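Local coordinates for histidine triad (HIT) protein (Sinorhizobium meliloti, PDB 3NRD) that probably binds nucleotides or related phosphate compounds and acts on their phosphate bonds, as other histidine triad enzymes do, at residues L39-A44 / R90-H95; E78-G83 / V94-R99. All coordinates share one frame; numbering follows the deposited sequence.

Interaction 1: L39-A44 / R90-H95; sequences LVPQRA and RQLHVH. With SO4 (sulfate ion), chain H; SO4 (sulfate ion), chain G; SO4 (sulfate ion), chain I.
Leu39 O is approached by two groups of residues 90-95: Val94 N makes a 2.9 Å hydrogen bond to it in the carbonyl plane, and His93 CA adds a C-H...O contact at 3.3 Å. The return bond, Leu39 N to Val94 O, is 2.8 Å long, so Leu39 and Val94 form an antiparallel hydrogen-bonded pair whose side chains point to the sheet face packed against helix 54-75. Val40 spans Leu92 and His93: its CG1, anti to the backbone N (chi1 -179°), lies 3.7 Å from Leu92 O, and its CG2 touches His93 CB at 3.8 Å. The Pro41 ring meets Leu92 at about a right angle, CG against CD2. A water lies within hydrogen-bonding distance of both Pro41 O and Leu92 O where the backbones part.

Residues 91-95 carry the histidine triad signature in a variant form, Gln91 occupying the place of its first histidine; Gln91 OE1 takes an N-H from Asp8. By family resemblance His93 is probably the active-site histidine. Its CG lies between the backbone N and the carbonyl carbon (chi1 58°), and the ring reaches back so that His93 ND1 donates 2.7 Å to Gln91 O, in the ring plane and with a 166° N-H...O angle. This fixes the ring's rotation and leaves His93 NE2 to donate to O2 of the chain H sulfate, an ion probably from the crystallisation liquor, at 2.7 Å. His95 NE2 holds O1 of the same ion, also at 2.7 Å, and Gly86 N is a third donor; His95 ND1 is hydrogen-bonded to Trp36 NE1.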
loop_
_atom_site.group_PDB
_atom_site.type_symbol
_atom_site.label_atom_id
_atom_site.label_comp_id
_atom_site.label_asym_id
_atom_site.label_seq_id
_atom_site.Cartn_x
_atom_site.Cartn_y
_atom_site.Cartn_z
ATOM N N LEU A 39 -1.812 -7.703 7.700
ATOM C CA LEU A 39 -2.229 -7.130 8.974
ATOM C C LEU A 39 -3.708 -6.842 8.848
ATOM O O LEU A 39 -4.116 -6.173 7.908
ATOM C CB LEU A 39 -1.477 -5.851 9.303
ATOM C CG LEU A 39 -0.197 -6.092 10.099
ATOM C CD1 LEU A 39 0.847 -6.820 9.232
ATOM C CD2 LEU A 39 0.336 -4.779 10.646
ATOM N N VAL A 40 -4.512 -7.371 9.760
ATOM C CA VAL A 40 -5.978 -7.209 9.676
ATOM C C VAL A 40 -6.401 -6.501 10.946
ATOM O O VAL A 40 -6.402 -7.139 12.007
ATOM C CB VAL A 40 -6.691 -8.532 9.527
ATOM C CG1 VAL A 40 -8.260 -8.285 9.422
ATOM C CG2 VAL A 40 -6.116 -9.295 8.328
ATOM N N PRO A 41 -6.672 -5.180 10.861
ATOM C CA PRO A 41 -7.160 -4.446 12.033
ATOM C C PRO A 41 -8.472 -5.036 12.489
ATOM O O PRO A 41 -9.379 -5.208 11.675
ATOM C CB PRO A 41 -7.409 -3.036 11.515
ATOM C CG PRO A 41 -6.791 -2.946 10.209
ATOM C CD PRO A 41 -6.481 -4.289 9.699
ATOM N N GLN A 42 -8.610 -5.272 13.786
ATOM C CA GLN A 42 -9.772 -5.995 14.325
ATOM C C GLN A 42 -10.920 -5.041 14.652
ATOM O O GLN A 42 -11.392 -4.966 15.791
ATOM C CB GLN A 42 -9.339 -6.766 15.536
ATOM C CG GLN A 42 -8.217 -7.735 15.269
ATOM C CD GLN A 42 -7.710 -8.351 16.548
ATOM O OE1 GLN A 42 -7.997 -9.502 16.825
ATOM N NE2 GLN A 42 -6.954 -7.584 17.330
ATOM N N ARG A 43 -11.361 -4.314 13.631
ATOM C CA ARG A 43 -12.528 -3.447 13.686
ATOM C C ARG A 43 -13.539 -3.937 12.643
ATOM O O ARG A 43 -13.181 -4.210 11.516
ATOM C CB ARG A 43 -12.137 -1.996 13.406
ATOM C CG ARG A 43 -11.064 -1.401 14.283
ATOM C CD ARG A 43 -11.488 -1.351 15.743
ATOM N NE ARG A 43 -10.573 -0.589 16.598
ATOM C CZ ARG A 43 -10.478 -0.695 17.929
ATOM N NH1 ARG A 43 -11.200 -1.591 18.614
ATOM N NH2 ARG A 43 -9.617 0.078 18.575
ATOM N N ALA A 44 -14.800 -4.042 13.037
ATOM C CA ALA A 44 -15.870 -4.509 12.164
ATOM C C ALA A 44 -16.171 -3.547 11.018
ATOM O O ALA A 44 -16.092 -2.332 11.181
ATOM C CB ALA A 44 -17.151 -4.754 12.983
ATOM N N ARG A 90 -12.998 -7.299 0.834
ATOM C CA ARG A 90 -13.255 -5.901 1.243
ATOM C C ARG A 90 -12.857 -5.536 2.658
ATOM O O ARG A 90 -12.558 -4.386 2.906
ATOM C CB ARG A 90 -14.738 -5.534 1.070
ATOM C CG ARG A 90 -15.111 -5.307 -0.359
ATOM C CD ARG A 90 -14.447 -4.047 -0.919
ATOM N NE ARG A 90 -14.351 -4.133 -2.373
ATOM C CZ ARG A 90 -15.181 -3.549 -3.231
ATOM N NH1 ARG A 90 -16.191 -2.755 -2.836
ATOM N NH2 ARG A 90 -14.977 -3.757 -4.521
ATOM N N GLN A 91 -12.903 -6.485 3.575
ATOM C CA GLN A 91 -12.370 -6.292 4.900
ATOM C C GLN A 91 -10.921 -5.769 4.827
ATOM O O GLN A 91 -10.084 -6.353 4.135
ATOM C CB GLN A 91 -12.399 -7.612 5.652
ATOM C CG GLN A 91 -11.897 -7.522 7.069
ATOM C CD GLN A 91 -12.138 -8.790 7.817
ATOM O OE1 GLN A 91 -11.443 -9.783 7.605
ATOM N NE2 GLN A 91 -13.141 -8.789 8.666
ATOM N N LEU A 92 -10.678 -4.649 5.510
ATOM C CA LEU A 92 -9.414 -3.954 5.455
ATOM C C LEU A 92 -8.286 -4.914 5.861
ATOM O O LEU A 92 -8.348 -5.518 6.908
ATOM C CB LEU A 92 -9.408 -2.717 6.384
ATOM C CG LEU A 92 -8.049 -1.955 6.515
ATOM C CD1 LEU A 92 -7.456 -1.515 5.132
ATOM C CD2 LEU A 92 -8.204 -0.752 7.435
ATOM N N HIS A 93 -7.295 -5.081 4.991
ATOM C CA HIS A 93 -6.086 -5.795 5.345
ATOM C C HIS A 93 -4.917 -5.186 4.597
ATOM O O HIS A 93 -5.065 -4.751 3.445
ATOM C CB HIS A 93 -6.231 -7.286 5.090
ATOM C CG HIS A 93 -6.561 -7.625 3.677
ATOM N ND1 HIS A 93 -7.779 -7.320 3.092
ATOM C CD2 HIS A 93 -5.836 -8.265 2.734
ATOM C CE1 HIS A 93 -7.769 -7.738 1.842
ATOM N NE2 HIS A 93 -6.592 -8.287 1.594
ATOM N N VAL A 94 -3.770 -5.118 5.270
ATOM C CA VAL A 94 -2.608 -4.440 4.719
ATOM C C VAL A 94 -1.579 -5.498 4.453
ATOM O O VAL A 94 -1.167 -6.207 5.399
ATOM C CB VAL A 94 -2.036 -3.397 5.656
ATOM C CG1 VAL A 94 -0.780 -2.776 5.039
ATOM C CG2 VAL A 94 -3.083 -2.314 5.972
ATOM N N HIS A 95 -1.185 -5.613 3.184
ATOM C CA HIS A 95 -0.119 -6.481 2.738
ATOM C C HIS A 95 1.223 -5.846 3.089
ATOM O O HIS A 95 1.401 -4.652 2.869
ATOM C CB HIS A 95 -0.170 -6.686 1.212
ATOM C CG HIS A 95 -1.490 -7.183 0.684
ATOM N ND1 HIS A 95 -1.822 -8.516 0.638
ATOM C CD2 HIS A 95 -2.531 -6.522 0.123
ATOM C CE1 HIS A 95 -3.026 -8.657 0.105
ATOM N NE2 HIS A 95 -3.472 -7.461 -0.240
HETATM S S SO4 H . -6.585 -8.006 -1.784
HETATM O O1 SO4 H . -5.894 -6.872 -1.172
HETATM O O2 SO4 H . -6.313 -9.138 -0.932
HETATM O O3 SO4 H . -8.017 -7.835 -1.816
HETATM O O4 SO4 H . -6.173 -8.310 -3.112
HETATM S S SO4 G . -16.107 -2.490 16.390
HETATM O O1 SO4 G . -15.358 -1.288 16.097
HETATM O O2 SO4 G . -16.088 -2.699 17.818
HETATM O O3 SO4 G . -17.468 -2.256 15.948
HETATM O O4 SO4 G . -15.524 -3.640 15.706
HETATM S S SO4 I . -5.148 -7.318 21.485
HETATM O O1 SO4 I . -3.813 -6.814 21.712
HETATM O O2 SO4 I . -5.256 -8.534 22.292
HETATM O O3 SO4 I . -6.134 -6.324 21.899
HETATM O O4 SO4 I . -5.326 -7.620 20.073
HETATM O O HOH W 1 -10.388 -5.045 9.041
#

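Interaction 2: E78-G83 / V94-R99; sequences EKINIG and VHVIAR. With SO4 (sulfate ion), chain H.
Asn81 and Arg99, on the same face of the hairpin, supply the polar side-chain contact. Arg99 CG, anti to the carbonyl carbon (chi1 -52°), passes 3.3 Å from Asn81 OD1; bends at chi2 and chi3 then fold the chain back, and Arg99 NH1 donates to that same OD1 at 3.0 Å. The guanidinium stands 83° from the amide plane, and Arg99 NE pairs with Asp103. Asn81 ND2 lies above the carbonyl plane of Ile80 O at 3.2 Å but has a stronger partner in Asn87 of the second subunit. Ile80 O also accepts Lys79 NZ at 2.9 Å, and that ammonium forms a salt bridge to Glu48 of the second subunit.

Backbone bonds come in pairs, at Lys79-Arg99, Asn81-Ile97 and Gly83-His95. These join strands 79-84 and 94-99 as a hairpin of the HIT-domain sheet, whose inner strand begins with the last part of the histidine triad motif, Val94 and His95; the axes of 79-83 and 94-99 run at 170°, nearly antiparallel. At one end Glu78 and Lys79 both face Arg99, a classic beta bulge. Alpha C-H groups also point at carbonyls, as Ile80 CA does at Ile97 O (3.3 Å). Gly83 O takes the N-H of His95 and also lies at its ring edge, 3.4 Å from His95 CD2.

Apolar contacts fill the face bearing Ile80, Ile82 and Val96. Ile82 CG2 meets Val94 CG1 at 3.7 Å, and Ile80 CG2 meets Val96 CG1 at 3.9 Å. Helix 54-75 packs on Ile80, Val96 and Ala98.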
loop_
_atom_site.group_PDB
_atom_site.type_symbol
_atom_site.label_atom_id
_atom_site.label_comp_id
_atom_site.label_asym_id
_atom_site.label_seq_id
_atom_site.Cartn_x
_atom_site.Cartn_y
_atom_site.Cartn_z
ATOM N N GLU A 78 15.758 -6.619 0.060
ATOM C CA GLU A 78 16.164 -5.302 -0.483
ATOM C C GLU A 78 15.093 -4.214 -0.312
ATOM O O GLU A 78 15.424 -3.043 -0.123
ATOM C CB GLU A 78 16.515 -5.443 -1.957
ATOM C CG GLU A 78 17.774 -6.250 -2.152
ATOM C CD GLU A 78 17.946 -6.829 -3.544
ATOM O OE1 GLU A 78 17.252 -6.401 -4.507
ATOM O OE2 GLU A 78 18.803 -7.736 -3.645
ATOM N N LYS A 79 13.815 -4.605 -0.387
ATOM C CA LYS A 79 12.714 -3.656 -0.390
ATOM C C LYS A 79 11.437 -4.277 0.151
ATOM O O LYS A 79 11.101 -5.428 -0.178
ATOM C CB LYS A 79 12.471 -3.145 -1.810
ATOM C CG LYS A 79 11.532 -1.947 -1.940
ATOM C CD LYS A 79 12.153 -0.655 -1.400
ATOM C CE LYS A 79 11.158 0.506 -1.467
ATOM N NZ LYS A 79 10.021 0.333 -0.548
ATOM N N ILE A 80 10.732 -3.525 0.982
ATOM C CA ILE A 80 9.395 -3.881 1.403
ATOM C C ILE A 80 8.362 -3.214 0.486
ATOM O O ILE A 80 8.556 -2.062 0.075
ATOM C CB ILE A 80 9.126 -3.453 2.866
ATOM C CG1 ILE A 80 10.078 -4.176 3.843
ATOM C CG2 ILE A 80 7.682 -3.748 3.293
ATOM C CD1 ILE A 80 9.870 -5.699 3.925
ATOM N N ASN A 81 7.285 -3.948 0.170
ATOM C CA ASN A 81 6.112 -3.431 -0.517
ATOM C C ASN A 81 4.941 -3.503 0.462
ATOM O O ASN A 81 4.736 -4.539 1.063
ATOM C CB ASN A 81 5.747 -4.248 -1.754
ATOM C CG ASN A 81 6.789 -4.188 -2.870
ATOM O OD1 ASN A 81 6.686 -4.948 -3.815
ATOM N ND2 ASN A 81 7.775 -3.298 -2.769
ATOM N N ILE A 82 4.213 -2.401 0.625
ATOM C CA ILE A 82 3.066 -2.307 1.515
ATOM C C ILE A 82 1.867 -1.994 0.672
ATOM O O ILE A 82 1.952 -1.112 -0.188
ATOM C CB ILE A 82 3.253 -1.197 2.546
ATOM C CG1 ILE A 82 4.366 -1.593 3.532
ATOM C CG2 ILE A 82 1.941 -0.947 3.279
ATOM C CD1 ILE A 82 4.885 -0.465 4.346
ATOM N N GLY A 83 0.735 -2.640 0.930
ATOM C CA GLY A 83 -0.440 -2.471 0.049
ATOM C C GLY A 83 -1.750 -2.670 0.755
ATOM O O GLY A 83 -1.867 -3.572 1.568
ATOM N N VAL A 94 -3.770 -5.118 5.270
ATOM C CA VAL A 94 -2.608 -4.440 4.719
ATOM C C VAL A 94 -1.579 -5.498 4.453
ATOM O O VAL A 94 -1.167 -6.207 5.399
ATOM C CB VAL A 94 -2.036 -3.397 5.656
ATOM C CG1 VAL A 94 -0.780 -2.776 5.039
ATOM C CG2 VAL A 94 -3.083 -2.314 5.972
ATOM N N HIS A 95 -1.185 -5.613 3.184
ATOM C CA HIS A 95 -0.119 -6.481 2.738
ATOM C C HIS A 95 1.223 -5.846 3.089
ATOM O O HIS A 95 1.401 -4.652 2.869
ATOM C CB HIS A 95 -0.170 -6.686 1.212
ATOM C CG HIS A 95 -1.490 -7.183 0.684
ATOM N ND1 HIS A 95 -1.822 -8.516 0.638
ATOM C CD2 HIS A 95 -2.531 -6.522 0.123
ATOM C CE1 HIS A 95 -3.026 -8.657 0.105
ATOM N NE2 HIS A 95 -3.472 -7.461 -0.240
ATOM N N VAL A 96 2.157 -6.641 3.618
ATOM C CA VAL A 96 3.522 -6.222 3.919
ATOM C C VAL A 96 4.417 -7.326 3.409
ATOM O O VAL A 96 4.458 -8.415 3.986
ATOM C CB VAL A 96 3.763 -6.030 5.416
ATOM C CG1 VAL A 96 5.223 -5.530 5.675
ATOM C CG2 VAL A 96 2.733 -5.090 6.007
ATOM N N ILE A 97 5.102 -7.051 2.308
ATOM C CA ILE A 97 5.726 -8.086 1.495
ATOM C C ILE A 97 7.223 -7.791 1.351
ATOM O O ILE A 97 7.591 -6.660 1.038
ATOM C CB ILE A 97 5.140 -8.138 0.094
ATOM C CG1 ILE A 97 3.607 -8.351 0.107
ATOM C CG2 ILE A 97 5.819 -9.247 -0.701
ATOM C CD1 ILE A 97 2.897 -7.644 -1.003
ATOM N N ALA A 98 8.066 -8.793 1.564
ATOM C CA ALA A 98 9.535 -8.667 1.421
ATOM C C ALA A 98 9.950 -8.974 -0.016
ATOM O O ALA A 98 9.610 -10.024 -0.539
ATOM C CB ALA A 98 10.228 -9.613 2.349
ATOM N N ARG A 99 10.735 -8.099 -0.622
ATOM C CA ARG A 99 11.123 -8.231 -2.027
ATOM C C ARG A 99 12.624 -8.069 -2.270
ATOM O O ARG A 99 13.347 -7.431 -1.490
ATOM C CB ARG A 99 10.464 -7.180 -2.906
ATOM C CG ARG A 99 8.983 -7.061 -2.805
ATOM C CD ARG A 99 8.247 -8.254 -3.317
ATOM N NE ARG A 99 8.541 -8.611 -4.705
ATOM C CZ ARG A 99 7.953 -8.142 -5.799
ATOM N NH1 ARG A 99 7.006 -7.212 -5.741
ATOM N NH2 ARG A 99 8.320 -8.636 -6.986
HETATM S S SO4 H . -6.585 -8.006 -1.784
HETATM O O1 SO4 H . -5.894 -6.872 -1.172
HETATM O O2 SO4 H . -6.313 -9.138 -0.932
HETATM O O3 SO4 H . -8.017 -7.835 -1.816
HETATM O O4 SO4 H . -6.173 -8.310 -3.112
#

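Strand 94-99 is common to both contacts, whose centres lie about 16 Å apart. Val94 turns its backbone N and O to strand 36-41 in interaction 1, whereas His95, the next residue, turns its own to strand 79-84 in interaction 2, so the end of the triad segment is held from both flanks. On the face towards helix 54-75 the contacts touch directly, Leu39 CD1 lying 4.1 Å from Val96 CG2. His95 points to the opposite face, where its ring meets that of His93 with planes about 70° apart, beside one bound sulfate; this ion may mark where a substrate phosphate would sit. Through residues 82 and 83, interaction 2 also continues the sheet into the second subunit.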